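Esterase D (Lactobacillus rhamnosus, PDB 3DKR) probably hydrolyses carboxylic esters, using the catalytic triad of an alpha/beta-hydrolase fold. Local coordinates at residues L27-Y31 with G99-G103; E64-L69 with E154-I158; K94-F98 with F244-E248; V183-I189 with A213-H219. All blocks are in the same frame, centred on the assembly; numbering follows the deposited sequence.

Interaction 1 (L27-Y31 with G99-G103); sequences LLHAY and GLSLG. With ACT (acetate ion), chain B.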
loop_
_atom_site.group_PDB
_atom_site.type_symbol
_atom_site.label_atom_id
_atom_site.label_comp_id
_atom_site.label_asym_id
_atom_site.label_seq_id
_atom_site.Cartn_x
_atom_site.Cartn_y
_atom_site.Cartn_z
ATOM N N LEU A 27 -3.784 -6.263 3.161
ATOM C CA LEU A 27 -2.839 -5.756 2.150
ATOM C C LEU A 27 -3.502 -4.618 1.384
ATOM O O LEU A 27 -4.566 -4.814 0.798
ATOM C CB LEU A 27 -2.423 -6.854 1.165
ATOM C CG LEU A 27 -1.703 -8.053 1.780
ATOM C CD1 LEU A 27 -1.417 -9.144 0.735
ATOM C CD2 LEU A 27 -0.397 -7.679 2.479
ATOM N N LEU A 28 -2.877 -3.438 1.438
ATOM C CA LEU A 28 -3.446 -2.194 0.896
ATOM C C LEU A 28 -2.670 -1.751 -0.348
ATOM O O LEU A 28 -1.456 -1.557 -0.307
ATOM C CB LEU A 28 -3.449 -1.101 1.964
ATOM C CG LEU A 28 -4.217 -1.487 3.226
ATOM C CD1 LEU A 28 -4.110 -0.392 4.286
ATOM C CD2 LEU A 28 -5.710 -1.771 2.926
ATOM N N HIS A 29 -3.382 -1.616 -1.465
ATOM C CA HIS A 29 -2.726 -1.531 -2.769
ATOM C C HIS A 29 -2.168 -0.145 -3.141
ATOM O O HIS A 29 -2.188 0.784 -2.331
ATOM C CB HIS A 29 -3.627 -2.135 -3.866
ATOM C CG HIS A 29 -4.877 -1.365 -4.185
ATOM N ND1 HIS A 29 -4.871 -0.197 -4.932
ATOM C CD2 HIS A 29 -6.181 -1.668 -3.970
ATOM C CE1 HIS A 29 -6.119 0.199 -5.124
ATOM N NE2 HIS A 29 -6.933 -0.672 -4.548
ATOM N N ALA A 30 -1.662 -0.049 -4.373
ATOM C CA ALA A 30 -1.009 1.167 -4.880
ATOM C C ALA A 30 -1.971 2.157 -5.517
ATOM O O ALA A 30 -3.054 1.792 -5.968
ATOM C CB ALA A 30 0.043 0.781 -5.898
ATOM N N TYR A 31 -1.535 3.413 -5.581
ATOM C CA TYR A 31 -2.251 4.437 -6.339
ATOM C C TYR A 31 -2.192 4.053 -7.827
ATOM O O TYR A 31 -1.126 3.741 -8.349
ATOM C CB TYR A 31 -1.573 5.771 -6.122
ATOM C CG TYR A 31 -2.248 6.972 -6.732
ATOM C CD1 TYR A 31 -3.572 7.266 -6.458
ATOM C CD2 TYR A 31 -1.521 7.862 -7.509
ATOM C CE1 TYR A 31 -4.181 8.396 -6.996
ATOM C CE2 TYR A 31 -2.111 8.995 -8.043
ATOM C CZ TYR A 31 -3.434 9.265 -7.778
ATOM O OH TYR A 31 -4.022 10.409 -8.300
ATOM N N GLY A 99 1.077 -2.137 3.181
ATOM C CA GLY A 99 0.668 -1.535 1.918
ATOM C C GLY A 99 1.819 -1.066 1.070
ATOM O O GLY A 99 2.966 -1.038 1.523
ATOM N N LEU A 100 1.503 -0.726 -0.184
ATOM C CA LEU A 100 2.468 -0.109 -1.107
ATOM C C LEU A 100 2.579 1.390 -0.776
ATOM O O LEU A 100 2.412 1.748 0.394
ATOM C CB LEU A 100 2.100 -0.406 -2.569
ATOM C CG LEU A 100 2.573 -1.810 -2.973
ATOM C CD1 LEU A 100 1.742 -2.387 -4.133
ATOM C CD2 LEU A 100 4.058 -1.791 -3.324
ATOM N N SER A 101 2.942 2.277 -1.707
ATOM C CA SER A 101 3.156 3.677 -1.265
ATOM C C SER A 101 1.861 4.282 -0.706
ATOM O O SER A 101 1.833 4.778 0.426
ATOM C CB SER A 101 3.758 4.574 -2.353
ATOM O OG SER A 101 5.086 4.210 -2.687
ATOM N N LEU A 102 0.791 4.213 -1.481
ATOM C CA LEU A 102 -0.494 4.750 -1.046
ATOM C C LEU A 102 -1.050 3.933 0.120
ATOM O O LEU A 102 -1.307 4.470 1.200
ATOM C CB LEU A 102 -1.487 4.778 -2.213
ATOM C CG LEU A 102 -2.881 5.267 -1.837
ATOM C CD1 LEU A 102 -2.901 6.761 -1.468
ATOM C CD2 LEU A 102 -3.845 4.968 -2.984
ATOM N N GLY A 103 -1.225 2.629 -0.092
ATOM C CA GLY A 103 -1.739 1.746 0.956
ATOM C C GLY A 103 -0.913 1.852 2.226
ATOM O O GLY A 103 -1.450 1.734 3.331
HETATM C C ACT B . 1.932 3.288 -4.996
HETATM O O ACT B . 0.936 3.658 -4.304
HETATM O OXT ACT B . 2.684 2.375 -4.550
HETATM C CH3 ACT B . 2.227 3.905 -6.336
#

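Interaction 2 (E64-L69 with E154-I158); sequences EPLDIL and ESTQI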
loop_
_atom_site.group_PDB
_atom_site.type_symbol
_atom_site.label_atom_id
_atom_site.label_comp_id
_atom_site.label_asym_id
_atom_site.label_seq_id
_atom_site.Cartn_x
_atom_site.Cartn_y
_atom_site.Cartn_z
ATOM N N GLU A 64 -12.336 3.390 -16.443
ATOM C CA GLU A 64 -12.232 4.833 -16.603
ATOM C C GLU A 64 -11.186 5.404 -15.615
ATOM O O GLU A 64 -11.506 5.599 -14.436
ATOM C CB GLU A 64 -13.606 5.464 -16.351
ATOM C CG GLU A 64 -13.636 6.977 -16.397
ATOM C CD GLU A 64 -12.965 7.513 -17.632
ATOM O OE1 GLU A 64 -13.584 7.443 -18.718
ATOM O OE2 GLU A 64 -11.820 7.993 -17.528
ATOM N N PRO A 65 -9.956 5.685 -16.091
ATOM C CA PRO A 65 -8.929 6.236 -15.189
ATOM C C PRO A 65 -9.330 7.496 -14.419
ATOM O O PRO A 65 -8.840 7.713 -13.315
ATOM C CB PRO A 65 -7.759 6.534 -16.126
ATOM C CG PRO A 65 -7.944 5.573 -17.263
ATOM C CD PRO A 65 -9.419 5.488 -17.451
ATOM N N LEU A 66 -10.219 8.312 -14.979
ATOM C CA LEU A 66 -10.711 9.498 -14.278
ATOM C C LEU A 66 -11.467 9.161 -12.997
ATOM O O LEU A 66 -11.553 10.005 -12.103
ATOM C CB LEU A 66 -11.584 10.352 -15.203
ATOM C CG LEU A 66 -10.801 11.021 -16.322
ATOM C CD1 LEU A 66 -11.748 11.674 -17.335
ATOM C CD2 LEU A 66 -9.802 12.043 -15.777
ATOM N N ASP A 67 -12.016 7.946 -12.901
ATOM C CA ASP A 67 -12.707 7.517 -11.679
ATOM C C ASP A 67 -11.805 7.592 -10.450
ATOM O O ASP A 67 -12.289 7.869 -9.339
ATOM C CB ASP A 67 -13.222 6.093 -11.806
ATOM C CG ASP A 67 -14.426 5.978 -12.735
ATOM O OD1 ASP A 67 -15.028 7.017 -13.117
ATOM O OD2 ASP A 67 -14.773 4.824 -13.057
ATOM N N ILE A 68 -10.515 7.352 -10.645
ATOM C CA ILE A 68 -9.544 7.447 -9.533
ATOM C C ILE A 68 -9.560 8.856 -8.990
ATOM O O ILE A 68 -9.551 9.086 -7.770
ATOM C CB ILE A 68 -8.105 7.085 -9.990
ATOM C CG1 ILE A 68 -8.030 5.603 -10.388
ATOM C CG2 ILE A 68 -7.093 7.419 -8.892
ATOM C CD1 ILE A 68 -6.825 5.221 -11.215
ATOM N N LEU A 69 -9.613 9.814 -9.921
ATOM C CA LEU A 69 -9.503 11.224 -9.598
ATOM C C LEU A 69 -10.809 11.836 -9.130
ATOM O O LEU A 69 -10.789 12.809 -8.380
ATOM C CB LEU A 69 -9.022 11.989 -10.832
ATOM C CG LEU A 69 -7.640 11.598 -11.356
ATOM C CD1 LEU A 69 -7.380 12.142 -12.750
ATOM C CD2 LEU A 69 -6.559 12.093 -10.400
ATOM N N GLU A 154 -7.286 11.092 -22.512
ATOM C CA GLU A 154 -7.856 11.919 -21.446
ATOM C C GLU A 154 -6.832 12.812 -20.761
ATOM O O GLU A 154 -7.112 13.377 -19.698
ATOM C CB GLU A 154 -8.485 11.024 -20.383
ATOM C CG GLU A 154 -9.541 10.095 -20.902
ATOM C CD GLU A 154 -10.096 9.250 -19.796
ATOM O OE1 GLU A 154 -9.321 8.476 -19.207
ATOM O OE2 GLU A 154 -11.292 9.378 -19.504
ATOM N N SER A 155 -5.663 12.966 -21.375
ATOM C CA SER A 155 -4.574 13.709 -20.753
ATOM C C SER A 155 -5.010 15.090 -20.246
ATOM O O SER A 155 -4.569 15.524 -19.187
ATOM C CB SER A 155 -3.386 13.823 -21.713
ATOM O OG SER A 155 -3.781 14.369 -22.955
ATOM N N THR A 156 -5.889 15.775 -20.974
ATOM C CA THR A 156 -6.287 17.129 -20.592
ATOM C C THR A 156 -7.086 17.155 -19.285
ATOM O O THR A 156 -6.816 17.968 -18.403
ATOM C CB THR A 156 -7.081 17.828 -21.723
ATOM O OG1 THR A 156 -6.329 17.753 -22.942
ATOM C CG2 THR A 156 -7.346 19.290 -21.385
ATOM N N GLN A 157 -8.062 16.265 -19.158
ATOM C CA GLN A 157 -8.822 16.156 -17.912
ATOM C C GLN A 157 -7.921 15.646 -16.780
ATOM O O GLN A 157 -8.031 16.101 -15.639
ATOM C CB GLN A 157 -10.055 15.249 -18.090
ATOM C CG GLN A 157 -11.262 15.949 -18.733
ATOM C CD GLN A 157 -12.158 16.678 -17.718
ATOM O OE1 GLN A 157 -12.043 17.891 -17.519
ATOM N NE2 GLN A 157 -13.048 15.932 -17.071
ATOM N N ILE A 158 -7.016 14.727 -17.099
ATOM C CA ILE A 158 -6.078 14.221 -16.090
ATOM C C ILE A 158 -5.298 15.386 -15.461
ATOM O O ILE A 158 -5.234 15.507 -14.230
ATOM C CB ILE A 158 -5.122 13.173 -16.672
ATOM C CG1 ILE A 158 -5.892 11.883 -16.962
ATOM C CG2 ILE A 158 -3.949 12.914 -15.706
ATOM C CD1 ILE A 158 -5.068 10.841 -17.668
#

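Interaction 3 (K94-F98 with F244-E248); sequences KVFVF and FMQQE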
loop_
_atom_site.group_PDB
_atom_site.type_symbol
_atom_site.label_atom_id
_atom_site.label_comp_id
_atom_site.label_asym_id
_atom_site.label_seq_id
_atom_site.Cartn_x
_atom_site.Cartn_y
_atom_site.Cartn_z
ATOM N N LYS A 94 -4.488 -12.521 15.689
ATOM C CA LYS A 94 -3.480 -11.510 15.352
ATOM C C LYS A 94 -3.689 -11.003 13.945
ATOM O O LYS A 94 -4.021 -11.779 13.047
ATOM C CB LYS A 94 -2.072 -12.088 15.491
ATOM C CG LYS A 94 -1.741 -12.547 16.916
ATOM C CD LYS A 94 -0.253 -12.845 17.072
ATOM C CE LYS A 94 0.092 -13.400 18.453
ATOM N NZ LYS A 94 1.558 -13.607 18.646
ATOM N N VAL A 95 -3.498 -9.697 13.770
ATOM C CA VAL A 95 -3.665 -9.064 12.459
ATOM C C VAL A 95 -2.462 -8.170 12.182
ATOM O O VAL A 95 -2.023 -7.423 13.055
ATOM C CB VAL A 95 -4.964 -8.256 12.410
ATOM C CG1 VAL A 95 -4.992 -7.338 11.185
ATOM C CG2 VAL A 95 -6.175 -9.198 12.410
ATOM N N PHE A 96 -1.960 -8.272 10.953
ATOM C CA PHE A 96 -0.897 -7.431 10.421
ATOM C C PHE A 96 -1.475 -6.619 9.259
ATOM O O PHE A 96 -2.374 -7.084 8.577
ATOM C CB PHE A 96 0.243 -8.289 9.902
ATOM C CG PHE A 96 0.953 -9.082 10.968
ATOM C CD1 PHE A 96 2.189 -8.669 11.442
ATOM C CD2 PHE A 96 0.382 -10.221 11.513
ATOM C CE1 PHE A 96 2.846 -9.397 12.437
ATOM C CE2 PHE A 96 1.043 -10.946 12.515
ATOM C CZ PHE A 96 2.268 -10.521 12.964
ATOM N N VAL A 97 -0.954 -5.421 9.044
ATOM C CA VAL A 97 -1.421 -4.552 7.955
ATOM C C VAL A 97 -0.230 -3.975 7.216
ATOM O O VAL A 97 0.637 -3.354 7.837
ATOM C CB VAL A 97 -2.265 -3.410 8.517
ATOM C CG1 VAL A 97 -2.851 -2.564 7.382
ATOM C CG2 VAL A 97 -3.346 -3.989 9.464
ATOM N N PHE A 98 -0.212 -4.164 5.892
ATOM C CA PHE A 98 0.875 -3.671 5.035
ATOM C C PHE A 98 0.292 -3.006 3.804
ATOM O O PHE A 98 -0.813 -3.325 3.396
ATOM C CB PHE A 98 1.769 -4.814 4.535
ATOM C CG PHE A 98 2.323 -5.695 5.620
ATOM C CD1 PHE A 98 3.482 -5.334 6.302
ATOM C CD2 PHE A 98 1.738 -6.921 5.898
ATOM C CE1 PHE A 98 4.011 -6.154 7.281
ATOM C CE2 PHE A 98 2.247 -7.733 6.894
ATOM C CZ PHE A 98 3.397 -7.356 7.562
ATOM N N PHE A 244 9.196 -11.649 9.346
ATOM C CA PHE A 244 8.773 -10.567 10.232
ATOM C C PHE A 244 7.581 -10.969 11.085
ATOM O O PHE A 244 7.558 -10.749 12.305
ATOM C CB PHE A 244 8.471 -9.326 9.375
ATOM C CG PHE A 244 7.853 -8.186 10.119
ATOM C CD1 PHE A 244 8.640 -7.296 10.861
ATOM C CD2 PHE A 244 6.490 -7.948 10.038
ATOM C CE1 PHE A 244 8.064 -6.229 11.514
ATOM C CE2 PHE A 244 5.910 -6.876 10.710
ATOM C CZ PHE A 244 6.691 -6.019 11.436
ATOM N N MET A 245 6.582 -11.572 10.439
ATOM C CA MET A 245 5.405 -12.034 11.146
ATOM C C MET A 245 5.728 -13.183 12.094
ATOM O O MET A 245 5.230 -13.228 13.215
ATOM C CB MET A 245 4.327 -12.425 10.143
ATOM C CG MET A 245 3.759 -11.186 9.478
ATOM S SD MET A 245 2.186 -11.470 8.651
ATOM C CE MET A 245 2.905 -12.277 7.315
ATOM N N GLN A 246 6.603 -14.074 11.662
ATOM C CA GLN A 246 6.927 -15.249 12.478
ATOM C C GLN A 246 7.678 -14.887 13.750
ATOM O O GLN A 246 7.622 -15.623 14.742
ATOM C CB GLN A 246 7.708 -16.260 11.648
ATOM C CG GLN A 246 6.834 -17.071 10.730
ATOM C CD GLN A 246 5.947 -18.031 11.505
ATOM O OE1 GLN A 246 4.913 -17.640 12.046
ATOM N NE2 GLN A 246 6.371 -19.290 11.597
ATOM N N GLN A 247 8.377 -13.759 13.730
ATOM C CA GLN A 247 9.002 -13.219 14.944
ATOM C C GLN A 247 8.014 -12.918 16.072
ATOM O O GLN A 247 8.416 -12.852 17.237
ATOM C CB GLN A 247 9.810 -11.968 14.606
ATOM C CG GLN A 247 11.104 -12.279 13.900
ATOM C CD GLN A 247 12.120 -12.937 14.825
ATOM O OE1 GLN A 247 12.318 -12.489 15.958
ATOM N NE2 GLN A 247 12.765 -14.008 14.347
ATOM N N GLU A 248 6.732 -12.742 15.738
ATOM C CA GLU A 248 5.675 -12.585 16.757
ATOM C C GLU A 248 5.186 -13.881 17.427
ATOM O O GLU A 248 4.388 -13.837 18.372
ATOM C CB GLU A 248 4.488 -11.815 16.166
ATOM C CG GLU A 248 4.866 -10.397 15.762
ATOM C CD GLU A 248 5.388 -9.596 16.931
ATOM O OE1 GLU A 248 4.669 -9.471 17.945
ATOM O OE2 GLU A 248 6.530 -9.114 16.860
HETATM O O HOH W 1 2.424 -10.811 19.090
#

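Interaction 4 (V183-I189 with A213-H219); sequences VKQPTFI and AARVDFH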
loop_
_atom_site.group_PDB
_atom_site.type_symbol
_atom_site.label_atom_id
_atom_site.label_comp_id
_atom_site.label_asym_id
_atom_site.label_seq_id
_atom_site.Cartn_x
_atom_site.Cartn_y
_atom_site.Cartn_z
ATOM N N VAL A 183 3.558 5.235 16.902
ATOM C CA VAL A 183 3.649 3.810 16.584
ATOM C C VAL A 183 4.472 3.061 17.627
ATOM O O VAL A 183 5.650 3.344 17.813
ATOM C CB VAL A 183 4.287 3.550 15.215
ATOM C CG1 VAL A 183 4.357 2.041 14.932
ATOM C CG2 VAL A 183 3.485 4.252 14.120
ATOM N N LYS A 184 3.836 2.104 18.300
ATOM C CA LYS A 184 4.532 1.249 19.260
ATOM C C LYS A 184 4.843 -0.150 18.711
ATOM O O LYS A 184 5.727 -0.852 19.226
ATOM C CB LYS A 184 3.692 1.103 20.525
ATOM C CG LYS A 184 3.367 2.398 21.262
ATOM C CD LYS A 184 4.550 3.319 21.479
ATOM C CE LYS A 184 4.114 4.648 22.116
ATOM N NZ LYS A 184 4.609 5.845 21.339
ATOM N N GLN A 185 4.115 -0.563 17.673
ATOM C CA GLN A 185 4.223 -1.910 17.143
ATOM C C GLN A 185 5.507 -2.114 16.361
ATOM O O GLN A 185 6.048 -1.150 15.791
ATOM C CB GLN A 185 3.069 -2.224 16.183
ATOM C CG GLN A 185 1.681 -2.171 16.788
ATOM C CD GLN A 185 0.996 -0.838 16.603
ATOM O OE1 GLN A 185 1.651 0.198 16.479
ATOM N NE2 GLN A 185 -0.339 -0.858 16.583
ATOM N N PRO A 186 5.962 -3.371 16.268
ATOM C CA PRO A 186 6.970 -3.707 15.283
ATOM C C PRO A 186 6.536 -3.217 13.893
ATOM O O PRO A 186 5.368 -3.389 13.518
ATOM C CB PRO A 186 7.006 -5.241 15.327
ATOM C CG PRO A 186 6.525 -5.578 16.693
ATOM C CD PRO A 186 5.545 -4.548 17.059
ATOM N N THR A 187 7.466 -2.604 13.170
ATOM C CA THR A 187 7.186 -2.054 11.834
ATOM C C THR A 187 8.154 -2.600 10.796
ATOM O O THR A 187 9.369 -2.619 10.999
ATOM C CB THR A 187 7.260 -0.532 11.858
ATOM O OG1 THR A 187 6.372 -0.031 12.859
ATOM C CG2 THR A 187 6.899 0.066 10.494
ATOM N N PHE A 188 7.585 -3.020 9.670
ATOM C CA PHE A 188 8.318 -3.532 8.521
ATOM C C PHE A 188 8.446 -2.428 7.487
ATOM O O PHE A 188 7.476 -1.736 7.184
ATOM C CB PHE A 188 7.560 -4.716 7.904
ATOM C CG PHE A 188 8.264 -5.350 6.746
ATOM C CD1 PHE A 188 9.144 -6.410 6.945
ATOM C CD2 PHE A 188 8.097 -4.868 5.457
ATOM C CE1 PHE A 188 9.819 -6.995 5.874
ATOM C CE2 PHE A 188 8.759 -5.455 4.389
ATOM C CZ PHE A 188 9.637 -6.511 4.602
ATOM N N ILE A 189 9.646 -2.279 6.938
ATOM C CA ILE A 189 9.880 -1.323 5.844
ATOM C C ILE A 189 10.619 -1.997 4.707
ATOM O O ILE A 189 11.746 -2.470 4.887
ATOM C CB ILE A 189 10.692 -0.094 6.291
ATOM C CG1 ILE A 189 9.977 0.631 7.430
ATOM C CG2 ILE A 189 10.923 0.833 5.081
ATOM C CD1 ILE A 189 10.751 1.823 8.048
ATOM N N ALA A 213 8.645 2.650 18.108
ATOM C CA ALA A 213 8.316 1.309 17.604
ATOM C C ALA A 213 9.141 0.259 18.342
ATOM O O ALA A 213 10.335 0.460 18.598
ATOM C CB ALA A 213 8.578 1.210 16.105
ATOM N N ALA A 214 8.503 -0.853 18.698
ATOM C CA ALA A 214 9.220 -1.958 19.374
ATOM C C ALA A 214 10.461 -2.424 18.608
ATOM O O ALA A 214 11.494 -2.764 19.212
ATOM C CB ALA A 214 8.293 -3.135 19.602
ATOM N N ARG A 215 10.341 -2.484 17.284
ATOM C CA ARG A 215 11.445 -2.751 16.380
ATOM C C ARG A 215 11.088 -2.236 14.993
ATOM O O ARG A 215 9.907 -2.028 14.687
ATOM C CB ARG A 215 11.786 -4.242 16.310
ATOM C CG ARG A 215 10.767 -5.144 15.606
ATOM C CD ARG A 215 11.354 -6.550 15.264
ATOM N NE ARG A 215 10.395 -7.413 14.543
ATOM C CZ ARG A 215 9.336 -7.993 15.107
ATOM N NH1 ARG A 215 9.079 -7.820 16.397
ATOM N NH2 ARG A 215 8.517 -8.749 14.379
ATOM N N VAL A 216 12.117 -1.999 14.183
ATOM C CA VAL A 216 11.940 -1.653 12.777
ATOM C C VAL A 216 12.737 -2.617 11.902
ATOM O O VAL A 216 13.971 -2.645 11.944
ATOM C CB VAL A 216 12.355 -0.197 12.485
ATOM C CG1 VAL A 216 12.130 0.121 11.018
ATOM C CG2 VAL A 216 11.564 0.751 13.373
ATOM N N ASP A 217 12.031 -3.412 11.105
ATOM C CA ASP A 217 12.657 -4.423 10.259
ATOM C C ASP A 217 12.782 -3.868 8.842
ATOM O O ASP A 217 11.794 -3.795 8.111
ATOM C CB ASP A 217 11.804 -5.695 10.274
ATOM C CG ASP A 217 12.445 -6.854 9.532
ATOM O OD1 ASP A 217 13.670 -6.851 9.278
ATOM O OD2 ASP A 217 11.701 -7.811 9.220
ATOM N N PHE A 218 14.000 -3.479 8.462
ATOM C CA PHE A 218 14.241 -2.684 7.253
ATOM C C PHE A 218 14.890 -3.502 6.137
ATOM O O PHE A 218 15.932 -4.146 6.345
ATOM C CB PHE A 218 15.134 -1.490 7.612
ATOM C CG PHE A 218 15.332 -0.486 6.484
ATOM C CD1 PHE A 218 14.568 0.671 6.447
ATOM C CD2 PHE A 218 16.293 -0.670 5.504
ATOM C CE1 PHE A 218 14.745 1.601 5.446
ATOM C CE2 PHE A 218 16.471 0.259 4.480
ATOM C CZ PHE A 218 15.692 1.402 4.455
ATOM N N HIS A 219 14.303 -3.441 4.944
ATOM C CA HIS A 219 14.782 -4.208 3.796
ATOM C C HIS A 219 14.841 -3.377 2.530
ATOM O O HIS A 219 13.870 -2.704 2.186
ATOM C CB HIS A 219 13.891 -5.415 3.573
ATOM C CG HIS A 219 13.931 -6.374 4.707
ATOM N ND1 HIS A 219 14.881 -7.371 4.791
ATOM C CD2 HIS A 219 13.180 -6.466 5.828
ATOM C CE1 HIS A 219 14.699 -8.045 5.913
ATOM N NE2 HIS A 219 13.673 -7.520 6.558
#

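Interaction 1 (L27-Y31 with G99-G103)
The end of strand 23-28, the loop H29-Y31 after it and the G99-G103 turn meet in a buried, largely backbone contact at the heart of the sheet, where the parallel strands 23-28 and 94-99 end. G99-G103 reads GLSLG, the GxSxG signature of the nucleophile elbow, with the predicted nucleophile S101 entering helix 101-113. L28 O receives L100 N (3.1 Å), while H29 O takes a weak bond from G103 N. L28 CB presses tightly on G103 CA (3.5 Å), and a side chain at G103 would run into both carbonyl oxygens. H29 points off the other way, its ND1 hydrogen-bonded to A30 O and its NE2 to F57 N. L102, with CG anti to the backbone N (chi1 177°), slants CD2 across to Y31 CB (4.0 Å). An acetate, probably from the crystallisation liquor, lies between the two segments: Y31 N (2.8 Å) and L102 N (2.9 Å) both donate to its O, S101 N bonds its OXT (2.9 Å), and H226 also holds it. Two backbone N-H groups, one from each segment, thus grip a single anionic oxygen, consistent with the oxyanion hole of an ester hydrolase.

Interaction 2 (E64-L69 with E154-I158)
E64 and E154 meet through their carboxylates, with E64 OE2 and E154 OE2 2.5 Å apart and the two planes turned 48° against each other. Oxygens this close suggest that one of the acids holds a proton, which would relieve the repulsion expected of two charges. The E154 carboxylate is also lined by carbon: P65 CD lies 3.5 Å from its OE1, and L66 CD1, arriving from the opposite direction, 3.2 Å from its OE2. Beyond the acids the contact is apolar. L66 CD2 rests on Q157 CB (4.0 Å) and on I158 CG1 (4.1 Å), and L69 CD1 reaches I158 CA (4.1 Å).

In the next shell, L66 N donates to the anti lone pair of E64 OE2 (3.0 Å), capping the start of helix 66-71, and a bend at chi2 (49°) folds the E64 chain back to that N-H. E154, the N-cap residue of helix 155-178, has its OE1 held by N146. With an alanine at E64, L66 N would probably lose its capping partner and the E154 carboxylate the acid it faces. Farther out, helix 134-149 backs P65 and I158, while Y161, L162 and Q165 of helix 155-178 receive L69. The short helix 66-71 is thereby packed against the helices inserted between strands 119-122 and 187-192, where relatives usually carry their cap.

Interaction 3 (K94-F98 with F244-E248)
M245 reaches F96 with its CG anti to the carbonyl carbon (chi1 -71°) and its chain extended at chi2 (-163°), so that CG and SD run over one face of the ring; the bend at chi3 then turns CE off it. F96 likewise has CG anti to its own carbonyl carbon (chi1 -65°), which presents that face to the helix. M245 CG stands almost directly above the ring centre, 3.6 Å from the F96 centroid, as a CH-pi contact. M245 SD follows at 3.8 Å from the same centroid, a Met-aromatic contact over the face. The sulfur also touches F98, but at the ring edge, 4.1 Å from F98 CE2.

F244 fills the angle between the two strand phenylalanines: its CE2 lies near the ring plane of both, 4.2 Å from F96 CD1 and 4.0 Å from F98 CE1. On the far rim of F96, CZ meets E248 CG at 3.8 Å. Alternate strand residues thus carry the C-terminal helix 234-246 on one face of the sheet, while V95 and V97 face helix 74-89 on the other.

At the solvent end the extended K94 chain brings NZ to a water (3.0 Å), which in turn donates to E248 OE1 (2.9 Å). E248 OE2 is taken by a salt bridge to R215. The buried part therefore rests on dispersion and on sulfur and C-H groups meeting aromatic rings, whereas the opposite charges of K94 and E248 are joined at the border through water, which probably makes their attraction modest.

Interaction 4 (V183-I189 with A213-H219)
T187, F188 and I189 pair in parallel with V216, D217 and F218, the axes of 187-189 and 216-219 coming within 4.7 Å at 11°. Backbone bonds alternate across them: T187 N to R215 O, D217 N to T187 O (2.8 Å), I189 N to D217 O and H219 N to I189 O (2.7 Å). Ahead of the strands A214 N adds one to K184 O.

The apolar pairs are I189 CD1 on V216 CG1 (3.7 Å) and I189 CG2 on F218 CD1 (3.9 Å). Among flat groups, F188 has D217 O over one ring face and its CE1 at 3.4 Å from H219 CD2, the ring planes 21° apart and offset until they hardly overlap.

As for charged groups, R215 lays a guanidinium face on P186 CB, with its NH1 3.4 Å from P186 CG and salt-bridged to E248. Replacing R215 by an alanine would probably leave E248 OE2 without its charged mate and strip P186 of the group lying on it.

The pairing closes the beta-alpha-beta crossover of strand 187-192, helix 202-209 and edge strand 216-221. Helix 202-209 packs on the face of I189 and F218, helix 234-246 on that of F188 and D217, and strand 119-122 bonds F188's other side.

Interactions 1, 3 and 4 all reach the central sheet, whereas interaction 2 joins helices to one side, its centre about 20 Å from that of interaction 1. Strand 94-99 runs from interaction 3 into interaction 1, and L28 N, 2.8 Å from F98 O, probably bonds the two. Interactions 3 and 4, centres about 11 Å apart, share the R215-E248 salt bridge, which ties the start of edge strand 216-221 to the end of the C-terminal helix region. Y31 packs on I68 and L69, linking the putative oxyanion hole to the outer helices. Interactions 2 and 4, centres about 36 Å apart, lie on opposite sides of the chain's centre. The segments of interactions 1, 2 and 3 alternate along the chain; interaction 4 falls between the halves of interaction 3.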